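Local atomic coordinates of Phospholipase/Carboxylesterase (Dyadobacter fermentans, PDB entry 4H0C), a protein that probably hydrolyses carboxylic esters, perhaps including palmitoyl groups on proteins, as a serine hydrolase of the alpha/beta-hydrolase superfamily. Residues Y53-Q56 and S61-P64; I102-F107 and E116-N121; I129-G134 and H194-D199. One frame throughout, in Å; residues are numbered along the deposited sequence.

Contact 1. Residues Y53-Q56 and S61-P64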
ATOM      1  N   TYR A  53       4.853   0.298  11.373  1.00 12.27           N
ATOM      2  CA  TYR A  53       5.980  -0.381  10.726  1.00 13.46           C
ATOM      3  C   TYR A  53       6.163   0.172   9.325  1.00 14.84           C
ATOM      4  O   TYR A  53       5.216   0.191   8.548  1.00 16.54           O
ATOM      5  CB  TYR A  53       5.666  -1.873  10.568  1.00 14.23           C
ATOM      6  CG  TYR A  53       5.776  -2.661  11.861  1.00 14.88           C
ATOM      7  CD1 TYR A  53       6.748  -3.660  12.008  1.00 18.17           C
ATOM      8  CD2 TYR A  53       4.899  -2.435  12.919  1.00 15.40           C
ATOM      9  CE1 TYR A  53       6.859  -4.390  13.190  1.00 20.34           C
ATOM     10  CE2 TYR A  53       5.018  -3.151  14.110  1.00 17.25           C
ATOM     11  CZ  TYR A  53       6.004  -4.129  14.229  1.00 21.89           C
ATOM     12  OH  TYR A  53       6.148  -4.858  15.383  1.00 25.68           O
ATOM     13  N   ALA A  54       7.383   0.574   8.975  1.00 15.26           N
ATOM     14  CA  ALA A  54       7.662   1.073   7.637  1.00 14.00           C
ATOM     15  C   ALA A  54       8.932   0.385   7.121  1.00 15.01           C
ATOM     16  O   ALA A  54      10.032   0.704   7.581  1.00 15.82           O
ATOM     17  CB  ALA A  54       7.836   2.582   7.657  1.00 16.08           C
ATOM     18  N   PRO A  55       8.788  -0.578   6.190  1.00 13.82           N
ATOM     19  CA  PRO A  55       9.997  -1.213   5.666  1.00 15.21           C
ATOM     20  C   PRO A  55      10.706  -0.264   4.717  1.00 15.09           C
ATOM     21  O   PRO A  55      10.045   0.528   4.035  1.00 17.52           O
ATOM     22  CB  PRO A  55       9.469  -2.444   4.906  1.00 15.02           C
ATOM     23  CG  PRO A  55       8.059  -2.115   4.558  1.00 15.56           C
ATOM     24  CD  PRO A  55       7.556  -1.231   5.697  1.00 15.84           C
ATOM     25  N   GLN A  56      12.038  -0.322   4.688  1.00 16.06           N
ATOM     26  CA  GLN A  56      12.812   0.526   3.790  1.00 17.08           C
ATOM     27  C   GLN A  56      13.221  -0.260   2.552  1.00 15.17           C
ATOM     28  O   GLN A  56      13.830  -1.324   2.677  1.00 17.93           O
ATOM     29  CB  GLN A  56      14.079   1.044   4.502  1.00 19.35           C
ATOM     30  CG  GLN A  56      15.066   1.731   3.568  1.00 18.69           C
ATOM     31  CD  GLN A  56      14.557   3.079   3.069  1.00 20.82           C
ATOM     32  OE1 GLN A  56      14.133   3.929   3.870  1.00 21.06           O
ATOM     33  NE2 GLN A  56      14.604   3.291   1.744  1.00 21.73           N
ATOM     34  N   SER A  61      13.804   2.082  -3.737  1.00 15.75           N
ATOM     35  CA  SER A  61      12.827   1.829  -4.782  1.00 16.35           C
ATOM     36  C   SER A  61      12.397   0.374  -4.765  1.00 15.06           C
ATOM     37  O   SER A  61      13.242  -0.535  -4.863  1.00 15.76           O
ATOM     38  CB  SER A  61      13.408   2.209  -6.156  1.00 16.81           C
ATOM     39  OG  SER A  61      12.488   1.901  -7.204  1.00 17.53           O
ATOM     40  N   TRP A  62      11.080   0.155  -4.641  1.00 15.42           N
ATOM     41  CA  TRP A  62      10.516  -1.217  -4.601  1.00 13.51           C
ATOM     42  C   TRP A  62      10.789  -2.052  -5.825  1.00 14.02           C
ATOM     43  O   TRP A  62      11.016  -3.257  -5.717  1.00 14.52           O
ATOM     44  CB  TRP A  62       9.027  -1.194  -4.242  1.00 12.42           C
ATOM     45  CG  TRP A  62       8.804  -0.539  -2.899  1.00 12.81           C
ATOM     46  CD1 TRP A  62       8.135   0.656  -2.615  1.00 13.79           C
ATOM     47  CD2 TRP A  62       9.251  -1.051  -1.601  1.00 12.36           C
ATOM     48  NE1 TRP A  62       8.151   0.909  -1.264  1.00 14.03           N
ATOM     49  CE2 TRP A  62       8.828  -0.071  -0.598  1.00 12.94           C
ATOM     50  CE3 TRP A  62       9.971  -2.167  -1.199  1.00 12.41           C
ATOM     51  CZ2 TRP A  62       9.105  -0.245   0.769  1.00 14.65           C
ATOM     52  CZ3 TRP A  62      10.238  -2.339   0.160  1.00 13.57           C
ATOM     53  CH2 TRP A  62       9.818  -1.389   1.122  1.00 13.82           C
ATOM     54  N   TYR A  63      10.775  -1.423  -6.992  1.00 12.68           N
ATOM     55  CA  TYR A  63      11.027  -2.139  -8.255  1.00 13.74           C
ATOM     56  C   TYR A  63      11.464  -1.073  -9.269  1.00 14.44           C
ATOM     57  O   TYR A  63      11.067   0.101  -9.140  1.00 15.83           O
ATOM     58  CB  TYR A  63       9.751  -2.922  -8.710  1.00 14.95           C
ATOM     59  CG  TYR A  63       8.469  -2.125  -8.588  1.00 14.48           C
ATOM     60  CD1 TYR A  63       8.116  -1.183  -9.573  1.00 15.05           C
ATOM     61  CD2 TYR A  63       7.633  -2.253  -7.473  1.00 14.19           C
ATOM     62  CE1 TYR A  63       6.960  -0.414  -9.450  1.00 15.47           C
ATOM     63  CE2 TYR A  63       6.471  -1.523  -7.367  1.00 14.32           C
ATOM     64  CZ  TYR A  63       6.156  -0.584  -8.338  1.00 14.99           C
ATOM     65  OH  TYR A  63       5.033   0.174  -8.215  1.00 18.80           O
ATOM     66  N   PRO A  64      12.280  -1.458 -10.272  1.00 16.60           N
ATOM     67  CA  PRO A  64      13.024  -0.453 -11.068  1.00 16.67           C
ATOM     68  C   PRO A  64      12.263   0.406 -12.084  1.00 16.47           C
ATOM     69  O   PRO A  64      12.707   1.510 -12.393  1.00 15.84           O
ATOM     70  CB  PRO A  64      14.070  -1.295 -11.807  1.00 19.28           C
ATOM     71  CG  PRO A  64      13.459  -2.671 -11.866  1.00 16.91           C
ATOM     72  CD  PRO A  64      12.755  -2.827 -10.540  1.00 15.35           C
TER
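The indole of W62 reaches back to P55 of strand 50-55 of the alpha/beta-hydrolase sheet and to the adjoining Q56, from the loop after them. The backbones stay apart, the nearest CA pair being Q56 and S61 at 8.7 Å, bridged by the six-membered end of the indole.

The apolar part is between P55 and W62, whose side chains cross at about a right angle; CG of P55 lies 3.9 Å from CH2 of W62. The same CH2 of W62 comes 3.9 Å from the carbonyl C of Q56, which sits obliquely to the ring. With CG of W62 anti to its own carbonyl carbon (chi1 -59°), the ring is carried back toward the strand.

The polar groups of W62 look elsewhere: NE1 donates to the carbonyl of H29, and the indole stacks on the H29 ring. Its backbone N is bonded to OE1 of Q109, in helix 109-120, which follows the probable nucleophile elbow. Q56 bonds through OE1 to the amide of A35. The contact joins the strand to the probable active-site surroundings.

At the ring edge, near the indole plane, the carbonyl O of P55 sits 3.5 Å from CZ2 of W62.

Contact 2. Residues I102-F107 and E116-N121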
ATOM      1  N   ILE A 102      -4.871  -4.748  11.310  1.00 14.16           N
ATOM      2  CA  ILE A 102      -3.686  -4.285  10.581  1.00 13.19           C
ATOM      3  C   ILE A 102      -4.159  -3.452   9.405  1.00 12.27           C
ATOM      4  O   ILE A 102      -5.041  -3.885   8.626  1.00 14.45           O
ATOM      5  CB  ILE A 102      -2.742  -5.433  10.111  1.00 12.98           C
ATOM      6  CG1 ILE A 102      -2.192  -6.222  11.308  1.00 14.40           C
ATOM      7  CG2 ILE A 102      -1.579  -4.851   9.296  1.00 13.40           C
ATOM      8  CD1 ILE A 102      -1.438  -7.509  10.948  1.00 14.76           C
ATOM      9  N   TYR A 103      -3.607  -2.244   9.320  1.00 12.06           N
ATOM     10  CA  TYR A 103      -3.918  -1.273   8.267  1.00  9.60           C
ATOM     11  C   TYR A 103      -2.725  -1.133   7.350  1.00 11.44           C
ATOM     12  O   TYR A 103      -1.601  -1.462   7.743  1.00 12.03           O
ATOM     13  CB  TYR A 103      -4.233   0.075   8.911  1.00 11.75           C
ATOM     14  CG  TYR A 103      -5.482   0.057   9.759  1.00 11.43           C
ATOM     15  CD1 TYR A 103      -5.512  -0.614  11.001  1.00 13.42           C
ATOM     16  CD2 TYR A 103      -6.649   0.674   9.318  1.00 13.45           C
ATOM     17  CE1 TYR A 103      -6.666  -0.630  11.780  1.00 14.06           C
ATOM     18  CE2 TYR A 103      -7.802   0.665  10.090  1.00 14.07           C
ATOM     19  CZ  TYR A 103      -7.813   0.019  11.317  1.00 16.07           C
ATOM     20  OH  TYR A 103      -8.993   0.009  12.050  1.00 21.33           O
ATOM     21  N   PHE A 104      -2.968  -0.679   6.122  1.00 12.80           N
ATOM     22  CA  PHE A 104      -1.883  -0.424   5.164  1.00 12.25           C
ATOM     23  C   PHE A 104      -2.042   0.968   4.578  1.00 14.24           C
ATOM     24  O   PHE A 104      -3.168   1.409   4.295  1.00 13.61           O
ATOM     25  CB  PHE A 104      -1.892  -1.427   4.000  1.00 12.05           C
ATOM     26  CG  PHE A 104      -1.685  -2.857   4.416  1.00 12.87           C
ATOM     27  CD1 PHE A 104      -2.725  -3.587   5.006  1.00 14.31           C
ATOM     28  CD2 PHE A 104      -0.463  -3.478   4.219  1.00 14.92           C
ATOM     29  CE1 PHE A 104      -2.533  -4.902   5.393  1.00 14.89           C
ATOM     30  CE2 PHE A 104      -0.275  -4.814   4.604  1.00 15.37           C
ATOM     31  CZ  PHE A 104      -1.306  -5.518   5.200  1.00 16.59           C
ATOM     32  N   ALA A 105      -0.914   1.662   4.392  1.00 13.00           N
ATOM     33  CA  ALA A 105      -0.946   2.992   3.786  1.00 12.69           C
ATOM     34  C   ALA A 105       0.259   3.170   2.887  1.00 12.42           C
ATOM     35  O   ALA A 105       1.385   2.908   3.304  1.00 16.77           O
ATOM     36  CB  ALA A 105      -1.001   4.077   4.853  1.00 14.83           C
ATOM     37  N   GLY A 106       0.041   3.594   1.652  1.00 13.85           N
ATOM     38  CA  GLY A 106       1.146   3.743   0.706  1.00 13.24           C
ATOM     39  C   GLY A 106       0.887   4.936  -0.183  1.00 15.12           C
ATOM     40  O   GLY A 106      -0.281   5.296  -0.404  1.00 15.05           O
ATOM     41  N   PHE A 107       1.961   5.542  -0.698  1.00 13.19           N
ATOM     42  CA  PHE A 107       1.835   6.600  -1.702  1.00 14.75           C
ATOM     43  C   PHE A 107       2.567   6.179  -2.946  1.00 13.59           C
ATOM     44  O   PHE A 107       3.707   5.723  -2.861  1.00 15.80           O
ATOM     45  CB  PHE A 107       2.433   7.940  -1.201  1.00 16.40           C
ATOM     46  CG  PHE A 107       2.510   8.998  -2.259  1.00 17.63           C
ATOM     47  CD1 PHE A 107       1.343   9.502  -2.843  1.00 18.72           C
ATOM     48  CD2 PHE A 107       3.740   9.481  -2.690  1.00 18.63           C
ATOM     49  CE1 PHE A 107       1.395  10.479  -3.830  1.00 21.53           C
ATOM     50  CE2 PHE A 107       3.803  10.472  -3.672  1.00 23.62           C
ATOM     51  CZ  PHE A 107       2.632  10.971  -4.246  1.00 22.19           C
ATOM     52  N   GLU A 116      -0.991  -4.419  -4.487  1.00 11.50           N
ATOM     53  CA  GLU A 116      -0.550  -5.701  -5.028  1.00 11.72           C
ATOM     54  C   GLU A 116      -0.397  -6.717  -3.906  1.00 10.68           C
ATOM     55  O   GLU A 116      -0.849  -7.860  -4.027  1.00 11.81           O
ATOM     56  CB  GLU A 116       0.759  -5.546  -5.816  1.00 12.19           C
ATOM     57  CG  GLU A 116       1.187  -6.779  -6.622  1.00 14.92           C
ATOM     58  CD  GLU A 116       0.206  -7.204  -7.716  1.00 14.87           C
ATOM     59  OE1 GLU A 116      -0.579  -6.348  -8.221  1.00 15.58           O
ATOM     60  OE2 GLU A 116       0.251  -8.407  -8.091  1.00 16.13           O
ATOM     61  N   TYR A 117       0.187  -6.296  -2.784  1.00 11.49           N
ATOM     62  CA  TYR A 117       0.340  -7.216  -1.666  1.00 11.03           C
ATOM     63  C   TYR A 117      -0.995  -7.651  -1.071  1.00 11.03           C
ATOM     64  O   TYR A 117      -1.241  -8.844  -0.849  1.00 11.71           O
ATOM     65  CB  TYR A 117       1.236  -6.648  -0.541  1.00 11.22           C
ATOM     66  CG  TYR A 117       1.235  -7.588   0.641  1.00 11.00           C
ATOM     67  CD1 TYR A 117       2.080  -8.695   0.653  1.00 11.91           C
ATOM     68  CD2 TYR A 117       0.317  -7.444   1.698  1.00 11.80           C
ATOM     69  CE1 TYR A 117       2.056  -9.602   1.710  1.00 12.68           C
ATOM     70  CE2 TYR A 117       0.294  -8.345   2.755  1.00 11.98           C
ATOM     71  CZ  TYR A 117       1.152  -9.425   2.750  1.00 12.39           C
ATOM     72  OH  TYR A 117       1.139 -10.336   3.777  1.00 16.55           O
ATOM     73  N   THR A 118      -1.847  -6.677  -0.797  1.00 11.71           N
ATOM     74  CA  THR A 118      -3.092  -6.986  -0.105  1.00 10.33           C
ATOM     75  C   THR A 118      -4.041  -7.802  -0.988  1.00 11.52           C
ATOM     76  O   THR A 118      -4.797  -8.577  -0.473  1.00 14.49           O
ATOM     77  CB  THR A 118      -3.793  -5.752   0.469  1.00 10.83           C
ATOM     78  OG1 THR A 118      -3.982  -4.805  -0.574  1.00 11.96           O
ATOM     79  CG2 THR A 118      -2.931  -5.119   1.575  1.00 11.90           C
ATOM     80  N   THR A 119      -3.988  -7.605  -2.307  1.00 12.27           N
ATOM     81  CA  THR A 119      -4.872  -8.294  -3.248  1.00 11.51           C
ATOM     82  C   THR A 119      -4.362  -9.723  -3.556  1.00 12.71           C
ATOM     83  O   THR A 119      -5.152 -10.656  -3.803  1.00 13.69           O
ATOM     84  CB  THR A 119      -5.107  -7.411  -4.483  1.00 13.72           C
ATOM     85  OG1 THR A 119      -5.518  -6.110  -4.023  1.00 15.85           O
ATOM     86  CG2 THR A 119      -6.237  -7.968  -5.368  1.00 16.92           C
ATOM     87  N   ARG A 120      -3.049  -9.924  -3.475  1.00 11.98           N
ATOM     88  CA  ARG A 120      -2.521 -11.305  -3.538  1.00 13.42           C
ATOM     89  C   ARG A 120      -2.813 -12.078  -2.263  1.00 14.26           C
ATOM     90  O   ARG A 120      -2.746 -13.317  -2.258  1.00 15.65           O
ATOM     91  CB  ARG A 120      -1.006 -11.273  -3.788  1.00 11.73           C
ATOM     92  CG  ARG A 120      -0.644 -10.855  -5.209  1.00 11.39           C
ATOM     93  CD  ARG A 120       0.836 -11.055  -5.442  1.00 13.77           C
ATOM     94  NE  ARG A 120       1.249 -10.532  -6.737  1.00 15.34           N
ATOM     95  CZ  ARG A 120       2.252 -11.024  -7.461  1.00 15.33           C
ATOM     96  NH1 ARG A 120       2.912 -12.107  -7.044  1.00 19.91           N
ATOM     97  NH2 ARG A 120       2.565 -10.456  -8.611  1.00 18.24           N
ATOM     98  N   ASN A 121      -3.112 -11.346  -1.180  1.00 12.81           N
ATOM     99  CA  ASN A 121      -3.252 -11.923   0.157  1.00 12.97           C
ATOM    100  C   ASN A 121      -4.485 -11.378   0.839  1.00 11.74           C
ATOM    101  O   ASN A 121      -4.398 -10.846   1.942  1.00 14.61           O
ATOM    102  CB  ASN A 121      -2.002 -11.607   0.994  1.00 13.73           C
ATOM    103  CG  ASN A 121      -0.749 -12.212   0.392  1.00 14.08           C
ATOM    104  OD1 ASN A 121      -0.509 -13.417   0.526  1.00 16.96           O
ATOM    105  ND2 ASN A 121       0.050 -11.393  -0.283  1.00 15.53           N
TER
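F104 meets T118 and Y117 where helix 109-120 packs on strand 102-107, the first strand and the helix of a beta-alpha-beta unit that continues into strand 127-131. The strand and helix approach to 8.5 Å between the CA atoms of F104 and T118, and side chains fill the interval.

The first shell centres on the F104 ring. The methyl CG2 of T118 stands over one face in a CH-pi contact, 3.6 Å from the ring centroid and 6° off the normal; its near-equal distances to the ring carbons confirm the central placement. This methyl is anti to the carbonyl carbon of T118, while the hydroxyl is turned back to the helix and bonds to the carbonyl of T114. The branched side chain therefore presents carbon to the ring and satisfies its polar atom within the helix.

Y117 supplies the second contact, its CD2 lying 4.0 Å from CE2 of F104. The planes are inclined at 35° with centroids 6.0 Å apart, an oblique pairing, neither stacked nor edge-to-face.

Farther out, Y125 meets the F104 ring edge-to-face, and V89 of helix 77-94 and V26 of strand 23-28 also touch F104. The helix end has its own ties: NE of R120 forms a salt bridge with OE2 of E116, one turn earlier, while OE1 of E116 bonds to Y145 OH and the amide of I136. The bridge is nearly straight, at 163°, and OE2 lies in the guanidinium plane.

Beyond the last turn, ND2 of N121 lies over one face of the Y117 ring, offset toward its rim, and donates to the carbonyl O of Y117 at 2.9 Å.

Contact 3. Residues I129-G134 and H194-D199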
ATOM      1  N   ILE A 129      -5.153   1.973   2.517  1.00 11.46           N
ATOM      2  CA  ILE A 129      -5.121   3.322   1.945  1.00 10.85           C
ATOM      3  C   ILE A 129      -4.087   3.375   0.830  1.00 11.22           C
ATOM      4  O   ILE A 129      -2.877   3.208   1.069  1.00 13.93           O
ATOM      5  CB  ILE A 129      -4.763   4.341   3.038  1.00 12.13           C
ATOM      6  CG1 ILE A 129      -5.760   4.268   4.205  1.00 14.01           C
ATOM      7  CG2 ILE A 129      -4.708   5.731   2.435  1.00 15.27           C
ATOM      8  CD1 ILE A 129      -5.144   4.739   5.513  1.00 16.58           C
ATOM      9  N   ALA A 130      -4.554   3.572  -0.400  1.00 10.93           N
ATOM     10  CA  ALA A 130      -3.682   3.605  -1.568  1.00 11.75           C
ATOM     11  C   ALA A 130      -3.742   4.969  -2.229  1.00 12.67           C
ATOM     12  O   ALA A 130      -4.587   5.228  -3.114  1.00 14.08           O
ATOM     13  CB  ALA A 130      -4.058   2.501  -2.549  1.00 13.01           C
ATOM     14  N   PHE A 131      -2.873   5.875  -1.769  1.00 15.51           N
ATOM     15  CA  PHE A 131      -2.795   7.225  -2.348  1.00 14.69           C
ATOM     16  C   PHE A 131      -2.068   7.151  -3.683  1.00 15.87           C
ATOM     17  O   PHE A 131      -0.850   6.964  -3.722  1.00 16.79           O
ATOM     18  CB  PHE A 131      -2.025   8.202  -1.441  1.00 15.94           C
ATOM     19  CG  PHE A 131      -2.674   8.481  -0.107  1.00 17.35           C
ATOM     20  CD1 PHE A 131      -3.938   9.066  -0.020  1.00 19.33           C
ATOM     21  CD2 PHE A 131      -1.976   8.212   1.084  1.00 18.40           C
ATOM     22  CE1 PHE A 131      -4.502   9.354   1.221  1.00 17.93           C
ATOM     23  CE2 PHE A 131      -2.527   8.507   2.319  1.00 19.10           C
ATOM     24  CZ  PHE A 131      -3.804   9.074   2.395  1.00 18.87           C
ATOM     25  N   THR A 132      -2.819   7.338  -4.768  1.00 14.95           N
ATOM     26  CA  THR A 132      -2.278   7.358  -6.145  1.00 17.27           C
ATOM     27  C   THR A 132      -1.525   6.082  -6.519  1.00 15.38           C
ATOM     28  O   THR A 132      -0.291   6.075  -6.713  1.00 17.41           O
ATOM     29  CB  THR A 132      -1.440   8.609  -6.411  1.00 17.85           C
ATOM     30  OG1 THR A 132      -2.170   9.752  -5.936  1.00 22.22           O
ATOM     31  CG2 THR A 132      -1.158   8.788  -7.953  1.00 20.65           C
ATOM     32  N   GLY A 133      -2.270   4.993  -6.615  1.00 14.76           N
ATOM     33  CA  GLY A 133      -1.683   3.730  -7.012  1.00 15.92           C
ATOM     34  C   GLY A 133      -2.697   2.811  -7.665  1.00 15.26           C
ATOM     35  O   GLY A 133      -3.910   3.057  -7.631  1.00 14.75           O
ATOM     36  N   GLY A 134      -2.180   1.743  -8.254  1.00 13.86           N
ATOM     37  CA  GLY A 134      -2.991   0.704  -8.877  1.00 13.37           C
ATOM     38  C   GLY A 134      -2.303  -0.650  -8.785  1.00 13.03           C
ATOM     39  O   GLY A 134      -1.122  -0.755  -8.420  1.00 12.67           O
ATOM     40  N   HIS A 194       0.745  15.293  -8.640  1.00 26.50           N
ATOM     41  CA  HIS A 194       1.101  13.946  -8.173  1.00 23.63           C
ATOM     42  C   HIS A 194       1.544  14.040  -6.736  1.00 24.45           C
ATOM     43  O   HIS A 194       2.729  14.186  -6.442  1.00 24.84           O
ATOM     44  CB  HIS A 194       2.166  13.304  -9.095  1.00 23.97           C
ATOM     45  CG  HIS A 194       2.416  11.828  -8.817  1.00 20.80           C
ATOM     46  ND1 HIS A 194       1.684  10.832  -9.398  1.00 21.77           N
ATOM     47  CD2 HIS A 194       3.349  11.195  -7.982  1.00 25.67           C
ATOM     48  CE1 HIS A 194       2.125   9.626  -8.947  1.00 21.40           C
ATOM     49  NE2 HIS A 194       3.143   9.848  -8.084  1.00 25.85           N
ATOM     50  N   THR A 195       0.582  13.959  -5.818  1.00 20.57           N
ATOM     51  CA  THR A 195       0.828  14.283  -4.412  1.00 21.94           C
ATOM     52  C   THR A 195      -0.307  13.747  -3.555  1.00 22.59           C
ATOM     53  O   THR A 195      -1.290  13.222  -4.089  1.00 23.07           O
ATOM     54  CB  THR A 195       0.929  15.812  -4.209  1.00 23.51           C
ATOM     55  OG1 THR A 195       1.388  16.092  -2.884  1.00 29.33           O
ATOM     56  CG2 THR A 195      -0.437  16.477  -4.413  1.00 22.59           C
ATOM     57  N   ILE A 196      -0.180  13.878  -2.233  1.00 19.93           N
ATOM     58  CA  ILE A 196      -1.300  13.608  -1.335  1.00 19.00           C
ATOM     59  C   ILE A 196      -1.951  14.942  -0.984  1.00 19.42           C
ATOM     60  O   ILE A 196      -1.335  15.785  -0.304  1.00 21.65           O
ATOM     61  CB  ILE A 196      -0.858  12.878  -0.055  1.00 17.45           C
ATOM     62  CG1 ILE A 196      -0.080  11.587  -0.399  1.00 20.14           C
ATOM     63  CG2 ILE A 196      -2.078  12.619   0.838  1.00 17.52           C
ATOM     64  CD1 ILE A 196       0.618  10.908   0.779  1.00 20.14           C
ATOM     65  N   SER A 197      -3.176  15.151  -1.473  1.00 21.13           N
ATOM     66  CA  SER A 197      -3.907  16.388  -1.204  1.00 23.16           C
ATOM     67  C   SER A 197      -4.460  16.391   0.226  1.00 23.52           C
ATOM     68  O   SER A 197      -4.616  15.324   0.860  1.00 21.04           O
ATOM     69  CB  SER A 197      -5.021  16.623  -2.241  1.00 24.18           C
ATOM     70  OG  SER A 197      -6.088  15.686  -2.083  1.00 24.12           O
ATOM     71  N   GLY A 198      -4.745  17.587   0.746  1.00 23.01           N
ATOM     72  CA  GLY A 198      -5.328  17.702   2.089  1.00 25.25           C
ATOM     73  C   GLY A 198      -6.696  17.049   2.159  1.00 24.08           C
ATOM     74  O   GLY A 198      -7.094  16.517   3.212  1.00 27.63           O
ATOM     75  N   ASP A 199      -7.416  17.066   1.032  1.00 25.48           N
ATOM     76  CA  ASP A 199      -8.752  16.460   0.964  1.00 26.90           C
ATOM     77  C   ASP A 199      -8.677  14.941   1.181  1.00 21.85           C
ATOM     78  O   ASP A 199      -9.530  14.350   1.870  1.00 25.73           O
ATOM     79  CB  ASP A 199      -9.416  16.775  -0.375  1.00 32.11           C
ATOM     80  CG  ASP A 199     -10.023  18.200  -0.440  1.00 45.65           C
ATOM     81  OD1 ASP A 199     -10.582  18.507  -1.507  1.00 66.84           O
ATOM     82  OD2 ASP A 199      -9.948  19.015   0.522  1.00 50.95           O
TER
HETATM   83  O   HOH W   1      -2.411  10.727  -3.576  1.00 19.32           O
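The loop bearing H194, the probable histidine of a Ser-His-Asp triad, packs here against the C-terminal end of strand 127-131, an arrangement consistent with the alpha/beta-hydrolase fold. Contact is made by F131 and T132 on the strand side and by H194, T195 and I196 on the loop side.

I196 lies across the F131 ring, the two side chains crossing at about a right angle. Its branch methyl CG2 sits over the ring centre, 4.0 Å from the centroid and 8° off the normal, a CH-pi contact. The other branch lies on the same side of the ring plane, out at the rim, CD1 of I196 being 3.8 Å from CD2 of F131. On the opposite face of the same ring lies CG2 of I129, offset toward the rim, so the phenyl is held between two isoleucine methyls.

The two branches of T132 do different work. Its methyl CG2, anti to the backbone N, approaches the imidazole obliquely, 3.5 Å from CE1 of H194. Its hydroxyl donates to a bridging water: OG1 of T132 lies 2.6 Å from water 1, which donates to the carbonyl O of T195 at 2.8 Å. The same OG1 also bonds to NH2 of R192, giving it two polar partners.

The imidazole is bonded at both nitrogens, ND1 to OD2 of D162 and NE2 to OG of S108, as in a charge-relay triad; H164 meets the ring edge-to-face, and a citrate, probably from the crystallisation liquor, lies near.

The chemistry implies a division of labour: T132 touches the imidazole through carbon, without competing for its nitrogens, while the direct apolar packing of I196 on F131 and the water bridge to T195 tie the following loop to the strand.

Overall arrangement
All three contacts reach the same mixed sheet and lie in series along the chain. Contacts 2 and 3 touch directly: their strands are neighbours, with F104 O and I129 N 2.7 Å apart and G106 O and F131 N 3.0 Å apart, both probable hydrogen bonds. F107 extends the junction, its CD1 3.5 Å from CG1 of I196. Contact 1 is separate, its nearest atoms about 7 Å from contact 2 and about 6 Å from contact 3. The probable active site relates them: S108 follows the strand of contact 2, H194 belongs to contact 3, and W62 of contact 1 touches the probable nucleophile elbow. The centres of contacts 1 and 3 are about 17 Å apart.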